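Local structure of polymerase subunit PA (4CGS) at residues K9-E14 and V151-E156; I36-K41 and N63-P68; P58-N63 and P88-L93; K76-I81 and K94-V99; R84-D89 and G98-V103. The protein probably binds RNA as part of the viral polymerase, this piece being its N-terminal domain, probably related to the cap-snatching domain of influenza PA. All coordinates share one frame; numbering follows the deposited sequence.

Contact 1: residues K9-E14 and V151-E156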
# COMPACT_ATOMS: atom_id res chain seq x y z
N LYS A 9 4.00 15.38 -7.67
CA LYS A 9 4.77 16.03 -6.63
C LYS A 9 4.66 15.27 -5.31
O LYS A 9 5.57 15.26 -4.53
CB LYS A 9 4.26 17.46 -6.41
CG LYS A 9 5.11 18.37 -5.53
CD LYS A 9 4.37 19.67 -5.21
CE LYS A 9 5.22 20.93 -5.39
NZ LYS A 9 6.11 21.11 -4.21
N SER A 10 3.50 14.66 -5.10
CA SER A 10 3.22 13.99 -3.85
C SER A 10 3.88 12.64 -3.65
O SER A 10 3.71 12.03 -2.56
CB SER A 10 1.69 13.84 -3.66
OG SER A 10 0.97 15.03 -3.75
N ILE A 11 4.52 12.11 -4.70
CA ILE A 11 5.25 10.85 -4.60
C ILE A 11 6.71 11.20 -4.48
O ILE A 11 7.24 12.00 -5.25
CB ILE A 11 5.01 9.98 -5.83
CG1 ILE A 11 3.54 9.52 -5.99
CG2 ILE A 11 5.92 8.73 -5.78
CD1 ILE A 11 2.99 8.79 -4.77
N SER A 12 7.37 10.62 -3.50
CA SER A 12 8.82 10.94 -3.38
C SER A 12 9.65 10.45 -4.58
O SER A 12 9.33 9.43 -5.22
CB SER A 12 9.42 10.36 -2.10
OG SER A 12 9.56 8.95 -2.21
N SER A 13 10.72 11.15 -4.91
CA SER A 13 11.56 10.75 -5.96
C SER A 13 12.10 9.35 -5.76
O SER A 13 12.22 8.60 -6.71
CB SER A 13 12.71 11.77 -6.16
OG SER A 13 12.23 13.03 -6.50
N GLU A 14 12.41 9.01 -4.51
CA GLU A 14 13.03 7.67 -4.25
C GLU A 14 12.03 6.54 -4.38
O GLU A 14 12.41 5.48 -4.87
CB GLU A 14 13.80 7.66 -2.93
CG GLU A 14 12.98 7.96 -1.68
CD GLU A 14 12.80 9.43 -1.28
OE1 GLU A 14 12.91 10.31 -2.16
OE2 GLU A 14 12.55 9.63 -0.06
N VAL A 151 -5.08 12.07 0.88
CA VAL A 151 -5.74 13.32 0.57
C VAL A 151 -4.80 14.28 -0.13
O VAL A 151 -5.29 15.08 -0.99
CB VAL A 151 -6.29 13.94 1.88
CG1 VAL A 151 -6.46 15.47 1.70
CG2 VAL A 151 -7.48 13.10 2.41
N THR A 152 -3.55 14.29 0.19
CA THR A 152 -2.59 15.12 -0.50
C THR A 152 -2.47 14.74 -1.98
O THR A 152 -2.58 15.61 -2.89
CB THR A 152 -1.19 15.04 0.17
OG1 THR A 152 -1.31 15.46 1.51
CG2 THR A 152 -0.19 15.91 -0.52
N ILE A 153 -2.25 13.47 -2.28
CA ILE A 153 -2.16 13.07 -3.67
C ILE A 153 -3.49 13.15 -4.42
O ILE A 153 -3.54 13.56 -5.58
CB ILE A 153 -1.51 11.71 -3.86
CG1 ILE A 153 -1.15 11.48 -5.35
CG2 ILE A 153 -2.20 10.52 -3.20
CD1 ILE A 153 -0.03 10.51 -5.62
N TYR A 154 -4.60 12.90 -3.75
CA TYR A 154 -5.94 13.07 -4.33
C TYR A 154 -6.12 14.53 -4.75
O TYR A 154 -6.53 14.82 -5.87
CB TYR A 154 -6.97 12.70 -3.31
CG TYR A 154 -8.39 12.88 -3.74
CD1 TYR A 154 -8.99 12.11 -4.65
CD2 TYR A 154 -9.19 13.82 -3.08
CE1 TYR A 154 -10.35 12.24 -4.96
CE2 TYR A 154 -10.51 14.00 -3.45
CZ TYR A 154 -11.09 13.19 -4.40
OH TYR A 154 -12.43 13.35 -4.71
N ASN A 155 -5.87 15.45 -3.83
CA ASN A 155 -6.01 16.88 -4.15
C ASN A 155 -5.06 17.35 -5.24
O ASN A 155 -5.42 18.22 -6.04
CB ASN A 155 -5.98 17.71 -2.89
CG ASN A 155 -7.29 17.62 -2.18
OD1 ASN A 155 -8.34 17.81 -2.81
ND2 ASN A 155 -7.22 17.36 -0.84
N GLU A 156 -3.87 16.80 -5.32
CA GLU A 156 -2.94 17.11 -6.44
C GLU A 156 -3.53 16.58 -7.75
O GLU A 156 -3.51 17.26 -8.77
CB GLU A 156 -1.56 16.47 -6.21
CG GLU A 156 -0.66 16.77 -7.41
CD GLU A 156 0.69 16.10 -7.36
OE1 GLU A 156 1.02 15.40 -6.36
OE2 GLU A 156 1.43 16.30 -8.36
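Glu156, near the end of helix 140-157, holds the loop ahead of helix 13-18 through three hydrogen bonds to Lys9 and Ser10. With CG anti to the backbone N (chi1 178°) and the chain extended beyond it, the carboxylate reaches the amides of Lys9 and Ser10. Glu156 OE2 takes the amide of Lys9 on its syn lone pair (Lys9 N to OE2, 2.8 Å). Glu156 OE1 has two donors: Ser10 N on the syn side at 2.9 Å, and Ser10 OG on the anti side at 2.6 Å, both somewhat out of the carboxylate plane. The van der Waals contacts are fewer. Ser10 CB sits 3.8 Å from Ile153 CB, while Thr152 CG2 approaches Ser10 OG. Deeper in, Ile11 CD1 meets Ile153 CD1 at 3.6 Å, the two chains crossing obliquely, with Cys39 and Ile40 of helix 31-44 beyond them. Two successive amides and a hydroxyl all donate to one carboxylate, which should favour its ionised form and ties the N-terminal loop to this helix.

Contact 2: residues I36-K41 and N63-P68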
# COMPACT_ATOMS: atom_id res chain seq x y z
N ILE A 36 1.48 5.16 -10.73
CA ILE A 36 1.12 6.05 -9.66
C ILE A 36 0.39 5.35 -8.57
O ILE A 36 0.72 5.51 -7.40
CB ILE A 36 0.33 7.27 -10.19
CG1 ILE A 36 1.27 8.13 -11.11
CG2 ILE A 36 -0.19 8.12 -9.04
CD1 ILE A 36 0.58 9.20 -11.92
N VAL A 37 -0.63 4.58 -8.91
CA VAL A 37 -1.34 3.79 -7.90
C VAL A 37 -0.43 2.84 -7.12
O VAL A 37 -0.56 2.72 -5.90
CB VAL A 37 -2.58 3.08 -8.47
CG1 VAL A 37 -3.20 2.12 -7.46
CG2 VAL A 37 -3.60 4.12 -8.92
N GLU A 38 0.52 2.24 -7.82
CA GLU A 38 1.45 1.28 -7.14
C GLU A 38 2.36 2.03 -6.19
O GLU A 38 2.64 1.57 -5.08
CB GLU A 38 2.24 0.49 -8.20
CG GLU A 38 2.97 -0.72 -7.63
CD GLU A 38 3.62 -1.57 -8.68
OE1 GLU A 38 3.27 -1.49 -9.87
OE2 GLU A 38 4.57 -2.30 -8.29
N CYS A 39 2.78 3.21 -6.57
CA CYS A 39 3.55 4.05 -5.68
C CYS A 39 2.74 4.55 -4.51
O CYS A 39 3.25 4.68 -3.40
CB CYS A 39 4.17 5.25 -6.38
SG CYS A 39 5.51 4.87 -7.55
N ILE A 40 1.46 4.83 -4.70
CA ILE A 40 0.55 5.17 -3.61
C ILE A 40 0.48 3.99 -2.64
O ILE A 40 0.56 4.17 -1.42
CB ILE A 40 -0.84 5.57 -4.13
CG1 ILE A 40 -0.79 6.95 -4.87
CG2 ILE A 40 -1.86 5.66 -2.97
CD1 ILE A 40 -2.08 7.33 -5.55
N LYS A 41 0.28 2.77 -3.18
CA LYS A 41 0.23 1.58 -2.35
C LYS A 41 1.50 1.42 -1.52
O LYS A 41 1.43 1.15 -0.33
CB LYS A 41 0.02 0.39 -3.23
CG LYS A 41 -0.02 -0.95 -2.49
CD LYS A 41 -0.19 -2.07 -3.50
CE LYS A 41 -0.01 -3.43 -2.91
NZ LYS A 41 -0.41 -4.46 -3.96
N ASN A 63 7.23 -6.32 2.78
CA ASN A 63 7.62 -7.25 1.70
C ASN A 63 7.41 -6.60 0.32
O ASN A 63 8.00 -7.08 -0.65
CB ASN A 63 6.76 -8.53 1.77
CG ASN A 63 6.99 -9.41 2.92
OD1 ASN A 63 6.04 -10.02 3.42
ND2 ASN A 63 8.22 -9.49 3.38
N MET A 64 6.54 -5.62 0.15
CA MET A 64 6.32 -5.05 -1.15
C MET A 64 7.60 -4.54 -1.74
O MET A 64 8.43 -3.92 -1.05
CB MET A 64 5.31 -3.95 -1.09
CG MET A 64 4.94 -3.41 -2.42
SD MET A 64 3.61 -2.17 -2.32
CE MET A 64 3.57 -1.58 -4.01
N TRP A 65 7.79 -4.83 -2.99
CA TRP A 65 9.00 -4.49 -3.78
C TRP A 65 10.28 -5.17 -3.30
O TRP A 65 11.36 -4.74 -3.68
CB TRP A 65 9.15 -2.97 -3.92
CG TRP A 65 8.11 -2.31 -4.76
CD1 TRP A 65 7.14 -2.86 -5.60
CD2 TRP A 65 7.91 -0.88 -4.83
NE1 TRP A 65 6.41 -1.86 -6.18
CE2 TRP A 65 6.85 -0.65 -5.79
CE3 TRP A 65 8.55 0.22 -4.29
CZ2 TRP A 65 6.43 0.62 -6.09
CZ3 TRP A 65 8.13 1.47 -4.64
CH2 TRP A 65 7.08 1.68 -5.50
N THR A 66 10.14 -6.31 -2.62
CA THR A 66 11.20 -7.22 -2.35
C THR A 66 10.94 -8.52 -3.08
O THR A 66 9.79 -8.83 -3.46
CB THR A 66 11.42 -7.50 -0.87
OG1 THR A 66 10.39 -8.40 -0.39
CG2 THR A 66 11.47 -6.15 -0.05
N PRO A 67 12.00 -9.26 -3.40
CA PRO A 67 11.79 -10.55 -4.11
C PRO A 67 10.98 -11.51 -3.35
O PRO A 67 11.10 -11.53 -2.18
CB PRO A 67 13.23 -11.05 -4.32
CG PRO A 67 14.10 -9.86 -4.23
CD PRO A 67 13.43 -8.90 -3.28
N PRO A 68 10.07 -12.26 -4.02
CA PRO A 68 9.24 -13.21 -3.22
C PRO A 68 10.04 -14.22 -2.44
O PRO A 68 9.63 -14.59 -1.35
CB PRO A 68 8.31 -13.85 -4.28
CG PRO A 68 8.35 -12.92 -5.45
CD PRO A 68 9.67 -12.18 -5.43
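Glu38 of helix 31-44 reaches across to Met64 and Trp65. From CB, the first torsion sets CG anti to the backbone N (chi1 -167°), and the chain is extended beyond it. Glu38 CG touches the methyl of Met64, CE, at 3.8 Å and lies about as far from Trp65 NE1. CD comes next, at the rim of the indole and in its plane. At the tip, OE2 accepts the indole N-H: Trp65 NE1 to Glu38 OE2 is 2.8 Å with an angle of 166° at the hydrogen, the donor arriving on the anti side, somewhat out of the carboxylate plane. The same oxygen also bonds Ser22 OG. The Met64 chain is extended too. Its SD rests against Lys41 CG at 3.8 Å, and its CE closes on Glu38 O at 3.5 Å while also lying over one face of the Trp65 ring, toward the rim. Cys39 SG meets the far edge of the indole at Trp65 CH2, 4.1 Å away, a sulfur-aromatic contact; Tyr42 stacks on the ring. Met64 and Trp65 occupy the two central positions of a type II beta turn from Asn63 to Thr66, Trp65 with the positive phi (65°) usual at the third position, in the link from strand 57-62 to helix 68-78.

Contact 3: residues P58-N63 and P88-L93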
# COMPACT_ATOMS: atom_id res chain seq x y z
N PRO A 58 11.28 -2.38 14.73
CA PRO A 58 10.11 -2.11 13.86
C PRO A 58 9.05 -3.22 14.01
O PRO A 58 9.35 -4.41 14.01
CB PRO A 58 10.77 -2.10 12.44
CG PRO A 58 12.12 -1.50 12.69
CD PRO A 58 12.54 -2.02 14.04
N ARG A 59 7.81 -2.78 14.12
CA ARG A 59 6.66 -3.67 14.19
C ARG A 59 6.46 -4.45 12.92
O ARG A 59 5.95 -5.55 12.93
CB ARG A 59 5.44 -2.90 14.59
CG ARG A 59 4.15 -3.68 14.57
CD ARG A 59 3.03 -2.79 15.08
NE ARG A 59 1.71 -3.36 14.80
CZ ARG A 59 0.54 -2.80 15.04
NH1 ARG A 59 0.49 -1.57 15.46
NH2 ARG A 59 -0.55 -3.44 14.68
N TYR A 60 6.79 -3.84 11.79
CA TYR A 60 6.46 -4.36 10.49
C TYR A 60 7.67 -4.70 9.68
O TYR A 60 8.70 -4.02 9.80
CB TYR A 60 5.67 -3.33 9.66
CG TYR A 60 4.31 -3.06 10.23
CD1 TYR A 60 3.19 -3.84 9.92
CD2 TYR A 60 4.10 -2.01 11.15
CE1 TYR A 60 1.93 -3.55 10.43
CE2 TYR A 60 2.86 -1.72 11.64
CZ TYR A 60 1.76 -2.48 11.28
OH TYR A 60 0.53 -2.14 11.85
N ILE A 61 7.57 -5.75 8.89
CA ILE A 61 8.47 -6.03 7.77
C ILE A 61 7.72 -5.73 6.50
O ILE A 61 6.62 -6.24 6.30
CB ILE A 61 8.93 -7.51 7.78
CG1 ILE A 61 9.69 -7.79 9.09
CG2 ILE A 61 9.78 -7.81 6.57
CD1 ILE A 61 10.01 -9.29 9.31
N VAL A 62 8.24 -4.87 5.65
CA VAL A 62 7.60 -4.56 4.39
C VAL A 62 8.11 -5.49 3.35
O VAL A 62 9.31 -5.46 3.03
CB VAL A 62 7.84 -3.05 3.95
CG1 VAL A 62 7.25 -2.82 2.56
CG2 VAL A 62 7.24 -2.06 4.96
N ASN A 63 7.23 -6.32 2.78
CA ASN A 63 7.62 -7.25 1.70
C ASN A 63 7.41 -6.60 0.32
O ASN A 63 8.00 -7.08 -0.65
CB ASN A 63 6.76 -8.53 1.77
CG ASN A 63 6.99 -9.41 2.92
OD1 ASN A 63 6.04 -10.02 3.42
ND2 ASN A 63 8.22 -9.49 3.38
N PRO A 88 2.05 -11.40 1.60
CA PRO A 88 1.51 -10.16 2.20
C PRO A 88 2.43 -8.99 1.95
O PRO A 88 3.68 -9.14 1.99
CB PRO A 88 1.39 -10.53 3.68
CG PRO A 88 1.43 -12.03 3.72
CD PRO A 88 2.22 -12.46 2.61
N ASP A 89 1.86 -7.80 1.82
CA ASP A 89 2.64 -6.57 1.66
C ASP A 89 3.46 -6.18 2.87
O ASP A 89 4.57 -5.66 2.76
CB ASP A 89 1.67 -5.43 1.21
CG ASP A 89 1.01 -5.73 -0.08
OD1 ASP A 89 1.80 -5.98 -1.07
OD2 ASP A 89 -0.22 -5.68 -0.17
N LEU A 90 2.92 -6.50 4.06
CA LEU A 90 3.64 -6.33 5.29
C LEU A 90 3.42 -7.55 6.22
O LEU A 90 2.40 -8.21 6.15
CB LEU A 90 3.27 -5.06 6.10
CG LEU A 90 3.17 -3.72 5.41
CD1 LEU A 90 1.78 -3.49 4.82
CD2 LEU A 90 3.59 -2.59 6.35
N LEU A 91 4.40 -7.84 7.08
CA LEU A 91 4.23 -8.69 8.21
C LEU A 91 4.09 -7.82 9.47
O LEU A 91 4.95 -6.99 9.70
CB LEU A 91 5.36 -9.67 8.33
CG LEU A 91 5.73 -10.55 7.16
CD1 LEU A 91 6.88 -11.47 7.54
CD2 LEU A 91 4.50 -11.28 6.62
N ASP A 92 3.02 -8.02 10.25
CA ASP A 92 2.79 -7.30 11.47
C ASP A 92 3.28 -8.22 12.59
O ASP A 92 2.63 -9.24 12.89
CB ASP A 92 1.31 -7.01 11.61
CG ASP A 92 0.96 -6.31 12.90
OD1 ASP A 92 1.75 -6.27 13.85
OD2 ASP A 92 -0.18 -5.75 12.97
N LEU A 93 4.44 -7.91 13.16
CA LEU A 93 5.06 -8.79 14.14
C LEU A 93 4.41 -8.68 15.53
O LEU A 93 4.61 -9.54 16.44
CB LEU A 93 6.54 -8.49 14.21
CG LEU A 93 7.31 -8.52 12.88
CD1 LEU A 93 8.81 -8.32 13.10
CD2 LEU A 93 7.02 -9.85 12.19
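Arg59 grips Asp92 side-on, one nitrogen to each carboxylate oxygen, in a salt bridge. Arg59 NE reaches Asp92 OD1 at 3.1 Å, in the guanidinium plane but from above the carboxylate plane, and Arg59 NH2 reaches Asp92 OD2 at 2.9 Å on the syn side; the two planes are turned 49° apart. Next to them Tyr60 CE1 packs on Asp92 CB at 3.7 Å, and the phenol oxygen of Tyr60 lies over the centre of the Arg59 guanidinium. Further along the same face, Leu90 CD2 fits between Tyr60 CD1, 3.8 Å away, and Val62 CG2. All this rides on two neighbouring antiparallel strands of the domain's mixed sheet, 57-62 and 90-92. Ile61 and Leu91 form the hydrogen-bonded pair, with Ile61 N to Leu91 O at 3.0 Å and Leu91 N to Ile61 O at 2.8 Å, and their side chains go to the other face, where Ile61 CD1 touches Leu93 CD1. Leu93 N to Arg59 O and Asn63 N to Asp89 O extend the pairing beyond both ends of strand 90-92. Outside the pair, Tyr137 OH bonds both Asp92 OD2 and Tyr60 OH, Gln142 NE2 also bonds Tyr60 OH, and the amides of Lys94 and Glu95 hold Asp92 OD1.

Contact 4: residues K76-I81 and K94-V99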
# COMPACT_ATOMS: atom_id res chain seq x y z
N LYS A 76 9.37 -17.37 6.90
CA LYS A 76 9.89 -18.58 7.55
C LYS A 76 10.61 -18.20 8.86
O LYS A 76 10.39 -18.88 9.89
CB LYS A 76 10.80 -19.37 6.64
CG LYS A 76 10.04 -20.11 5.56
CD LYS A 76 10.98 -20.91 4.65
CE LYS A 76 10.21 -21.63 3.55
NZ LYS A 76 9.92 -23.08 3.81
N ARG A 77 11.43 -17.14 8.82
CA ARG A 77 12.20 -16.70 10.01
C ARG A 77 11.22 -16.24 11.15
O ARG A 77 11.45 -16.49 12.34
CB ARG A 77 13.13 -15.55 9.67
CG ARG A 77 14.11 -15.26 10.82
CD ARG A 77 15.31 -14.39 10.40
NE ARG A 77 15.97 -13.82 11.59
CZ ARG A 77 17.01 -14.32 12.27
NH1 ARG A 77 17.63 -15.46 11.92
NH2 ARG A 77 17.46 -13.66 13.33
N GLN A 78 10.11 -15.59 10.80
CA GLN A 78 9.13 -15.13 11.78
C GLN A 78 8.06 -16.16 12.11
O GLN A 78 7.19 -15.92 12.92
CB GLN A 78 8.39 -13.87 11.33
CG GLN A 78 9.38 -12.70 11.19
CD GLN A 78 9.92 -12.23 12.49
OE1 GLN A 78 9.27 -12.41 13.53
NE2 GLN A 78 11.06 -11.58 12.48
N ASN A 79 8.09 -17.29 11.42
CA ASN A 79 7.02 -18.28 11.52
C ASN A 79 5.63 -17.68 11.30
O ASN A 79 4.72 -17.99 12.03
CB ASN A 79 7.10 -19.02 12.87
CG ASN A 79 6.27 -20.30 12.89
OD1 ASN A 79 6.12 -20.99 11.84
ND2 ASN A 79 5.72 -20.63 14.06
N LEU A 80 5.55 -16.84 10.26
CA LEU A 80 4.29 -16.25 9.81
C LEU A 80 4.11 -16.67 8.38
O LEU A 80 4.72 -16.16 7.46
CB LEU A 80 4.31 -14.73 9.88
CG LEU A 80 4.34 -14.15 11.24
CD1 LEU A 80 4.72 -12.67 11.10
CD2 LEU A 80 3.02 -14.36 12.00
N ILE A 81 3.33 -17.76 8.21
CA ILE A 81 3.25 -18.49 6.94
C ILE A 81 1.84 -18.34 6.37
O ILE A 81 0.83 -18.34 7.11
CB ILE A 81 3.52 -19.99 7.14
CG1 ILE A 81 4.77 -20.24 8.05
CG2 ILE A 81 3.69 -20.67 5.75
CD1 ILE A 81 6.08 -19.62 7.58
N LYS A 94 3.63 -7.64 15.75
CA LYS A 94 2.87 -7.47 17.04
C LYS A 94 1.67 -8.35 17.02
O LYS A 94 1.49 -9.17 17.95
CB LYS A 94 2.54 -6.01 17.27
CG LYS A 94 1.66 -5.80 18.46
CD LYS A 94 1.21 -4.36 18.51
CE LYS A 94 0.28 -4.09 19.67
NZ LYS A 94 -0.21 -2.71 19.54
N GLU A 95 0.85 -8.19 16.01
CA GLU A 95 -0.42 -8.93 15.90
C GLU A 95 -0.24 -10.33 15.29
O GLU A 95 -1.17 -11.15 15.36
CB GLU A 95 -1.45 -8.10 15.12
CG GLU A 95 -1.81 -6.80 15.81
CD GLU A 95 -2.39 -6.97 17.18
OE1 GLU A 95 -2.98 -8.03 17.42
OE2 GLU A 95 -2.26 -6.03 17.99
N ARG A 96 0.93 -10.61 14.69
CA ARG A 96 1.20 -11.90 14.06
C ARG A 96 0.20 -12.08 12.89
O ARG A 96 -0.47 -13.10 12.79
CB ARG A 96 1.13 -13.08 15.04
CG ARG A 96 1.95 -12.87 16.30
CD ARG A 96 3.43 -13.08 15.95
NE ARG A 96 3.63 -14.45 15.40
CZ ARG A 96 4.74 -14.89 14.84
NH1 ARG A 96 5.75 -14.07 14.71
NH2 ARG A 96 4.79 -16.13 14.30
N LYS A 97 0.21 -11.10 11.99
CA LYS A 97 -0.71 -11.08 10.86
C LYS A 97 0.09 -10.73 9.60
O LYS A 97 1.10 -9.98 9.70
CB LYS A 97 -1.79 -10.02 11.02
CG LYS A 97 -2.69 -10.05 12.24
CD LYS A 97 -3.78 -11.05 12.18
CE LYS A 97 -4.59 -11.14 13.44
NZ LYS A 97 -5.52 -12.28 13.39
N GLY A 98 -0.41 -11.17 8.46
CA GLY A 98 0.03 -10.70 7.19
C GLY A 98 -0.93 -9.62 6.74
O GLY A 98 -2.14 -9.83 6.79
N VAL A 99 -0.41 -8.52 6.27
CA VAL A 99 -1.20 -7.36 5.88
C VAL A 99 -1.11 -7.20 4.38
O VAL A 99 -0.05 -7.10 3.82
CB VAL A 99 -0.73 -6.08 6.60
CG1 VAL A 99 -1.63 -4.90 6.20
CG2 VAL A 99 -0.70 -6.27 8.11
O HOH W 1 8.98 -14.42 15.33
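Arg96 lays its guanidinium against Leu80 and points its two terminal nitrogens at the backbone oxygen of Gln78, in the last turn of helix 68-78. That helix end is a Schellman motif, with Asn79 turning out of the helix at positive phi (52°), and Arg96 itself sits in a G1 beta bulge, paired with Lys97 opposite the single Asp92 at the start of strand 97-104. The arginine chain is folded rather than stretched: bends at chi2 (-76°) and chi3 (-58°) turn CD and then NE. Leu80 CD2 comes over the middle of the guanidinium, 3.4 Å from Arg96 CZ, so the flat group lies on a methyl with its edge toward the helix end. Behind it, Leu80 rests on Leu91 and Leu93. In the plane of the guanidinium, Gln78 O accepts from Arg96 NH2 at 2.8 Å and Arg96 NH1 at 2.9 Å, an end-on grip by two donors on one atom. A positive group at the C-terminal end of a helix should be favoured by the partial negative charge there. Asn79 O also lies close to NH2, but the angle is too poor for a hydrogen bond. The side chains of Gln78 and Arg96 cross at about a right angle, and a water spans them: it donates to Gln78 OE1 at 2.7 Å and accepts a weak bond from Arg96 NH1 at 3.3 Å.

Contact 5: residues R84-D89 and G98-V103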
# COMPACT_ATOMS: atom_id res chain seq x y z
N ARG A 84 -1.48 -17.78 0.06
CA ARG A 84 -1.92 -17.11 -1.13
C ARG A 84 -0.81 -17.12 -2.17
O ARG A 84 0.36 -17.21 -1.84
CB ARG A 84 -2.30 -15.65 -0.84
CG ARG A 84 -3.27 -15.48 0.27
CD ARG A 84 -4.64 -16.07 0.07
NE ARG A 84 -5.52 -15.78 1.21
CZ ARG A 84 -6.82 -16.03 1.20
NH1 ARG A 84 -7.35 -16.72 0.18
NH2 ARG A 84 -7.54 -15.64 2.24
N PRO A 85 -1.15 -16.97 -3.47
CA PRO A 85 -0.11 -16.86 -4.52
C PRO A 85 0.83 -15.68 -4.29
O PRO A 85 2.00 -15.77 -4.56
CB PRO A 85 -0.92 -16.63 -5.81
CG PRO A 85 -2.25 -17.26 -5.52
CD PRO A 85 -2.51 -17.09 -4.04
N ASN A 86 0.23 -14.56 -3.86
CA ASN A 86 0.94 -13.30 -3.58
C ASN A 86 1.24 -13.19 -2.07
O ASN A 86 0.42 -13.50 -1.22
CB ASN A 86 -0.04 -12.13 -3.95
CG ASN A 86 -1.50 -12.30 -3.36
OD1 ASN A 86 -2.21 -13.37 -3.56
ND2 ASN A 86 -2.00 -11.22 -2.75
N VAL A 87 2.47 -12.77 -1.75
CA VAL A 87 2.90 -12.65 -0.36
C VAL A 87 2.28 -11.38 0.26
O VAL A 87 1.90 -10.43 -0.39
CB VAL A 87 4.46 -12.60 -0.20
CG1 VAL A 87 5.10 -13.76 -0.89
CG2 VAL A 87 5.04 -11.29 -0.72
N PRO A 88 2.05 -11.40 1.60
CA PRO A 88 1.51 -10.16 2.20
C PRO A 88 2.43 -8.99 1.95
O PRO A 88 3.68 -9.14 1.99
CB PRO A 88 1.39 -10.53 3.68
CG PRO A 88 1.43 -12.03 3.72
CD PRO A 88 2.22 -12.46 2.61
N ASP A 89 1.86 -7.80 1.82
CA ASP A 89 2.64 -6.57 1.66
C ASP A 89 3.46 -6.18 2.87
O ASP A 89 4.57 -5.66 2.76
CB ASP A 89 1.67 -5.43 1.21
CG ASP A 89 1.01 -5.73 -0.08
OD1 ASP A 89 1.80 -5.98 -1.07
OD2 ASP A 89 -0.22 -5.68 -0.17
N GLY A 98 -0.41 -11.17 8.46
CA GLY A 98 0.03 -10.70 7.19
C GLY A 98 -0.93 -9.62 6.74
O GLY A 98 -2.14 -9.83 6.79
N VAL A 99 -0.41 -8.52 6.27
CA VAL A 99 -1.20 -7.36 5.88
C VAL A 99 -1.11 -7.20 4.38
O VAL A 99 -0.05 -7.10 3.82
CB VAL A 99 -0.73 -6.08 6.60
CG1 VAL A 99 -1.63 -4.90 6.20
CG2 VAL A 99 -0.70 -6.27 8.11
N TYR A 100 -2.28 -7.09 3.73
CA TYR A 100 -2.36 -6.81 2.29
C TYR A 100 -2.95 -5.41 2.18
O TYR A 100 -3.89 -5.09 2.92
CB TYR A 100 -3.23 -7.81 1.60
CG TYR A 100 -2.82 -9.28 1.77
CD1 TYR A 100 -3.25 -9.96 2.85
CD2 TYR A 100 -2.00 -9.94 0.83
CE1 TYR A 100 -2.93 -11.29 3.09
CE2 TYR A 100 -1.66 -11.31 1.05
CZ TYR A 100 -2.17 -11.93 2.17
OH TYR A 100 -1.86 -13.28 2.44
N VAL A 101 -2.42 -4.60 1.28
CA VAL A 101 -2.93 -3.22 1.07
C VAL A 101 -3.54 -3.14 -0.32
O VAL A 101 -2.90 -3.53 -1.31
CB VAL A 101 -1.79 -2.23 1.20
CG1 VAL A 101 -2.24 -0.80 0.89
CG2 VAL A 101 -1.18 -2.28 2.59
N LYS A 102 -4.74 -2.61 -0.38
CA LYS A 102 -5.45 -2.36 -1.58
C LYS A 102 -5.90 -0.89 -1.66
O LYS A 102 -6.57 -0.40 -0.74
CB LYS A 102 -6.64 -3.40 -1.73
CG LYS A 102 -6.29 -4.90 -1.89
CD LYS A 102 -7.46 -5.75 -2.42
CE LYS A 102 -7.05 -7.16 -2.88
NZ LYS A 102 -8.08 -7.94 -3.69
N VAL A 103 -5.58 -0.24 -2.76
CA VAL A 103 -5.98 1.12 -3.03
C VAL A 103 -7.10 1.13 -4.07
O VAL A 103 -6.97 0.63 -5.18
CB VAL A 103 -4.80 1.99 -3.56
CG1 VAL A 103 -5.27 3.41 -3.86
CG2 VAL A 103 -3.66 1.94 -2.56
O HOH W 2 0.17 -14.92 1.08
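Gly98, near the start of strand 97-104, packs against Pro88: with no side chain between them, Pro88 CB comes to 3.8 Å from Gly98 CA. Val99 follows with its backbone, Val99 O taking a weak hydrogen bond from Asp89 N at 2.9 Å, badly bent. Tyr100 carries most of the contact. Its ring runs alongside Pro88, both side chains pointing the same way. Pro88 CA sits over the ring face, 4.0 Å from the centroid of Tyr100, a CH-pi contact, while Pro88 CG rests near CZ. Asn86 O lies at the ring's edge, and Arg84 CG touches Tyr100 OH at 3.4 Å. A water ties the tip to the loop, donating to Tyr100 OH at 2.9 Å and to Asn86 O at 2.7 Å. The phenol also bonds Glu119, which forms a salt bridge with Arg84, and Phe121 stacks on the ring. At Val101 the backbone N points its hydrogen almost straight at Asp89 OD2 (2.8 Å, 174°), which accepts it on its anti lone pair, so the aspartate side chain takes a bond from the strand's backbone. Opposite the single Val99 stand two residues, Asp89 and Leu90, which makes a classic beta bulge where the loop after helix 68-78 enters strand 90-92 beside strand 97-104.

In the fold
Contacts 3, 4 and 5 belong to one region: contact 3 pairs strands 57-62 and 90-92, contact 5 leads into the pairing of 90-92 with 97-104, and contact 4 fastens the end of helix 68-78 beside them at the surface. Contact 3 has the most buried residues and rests on strand pairing with a buried ion pair, whereas contact 4 depends on one exposed arginine, a helix-end carbonyl and water. Contacts 1, 2 and 5 are partly buried, contact 2 lying nearest the chain's centre. Contact 2 joins this sheet region to helix 31-44, sharing Asn63 with contact 3. Contact 1, across the chain's centre from contacts 3 to 5, meets contact 2 through Ile153, Ile11, Cys39 and Ile40.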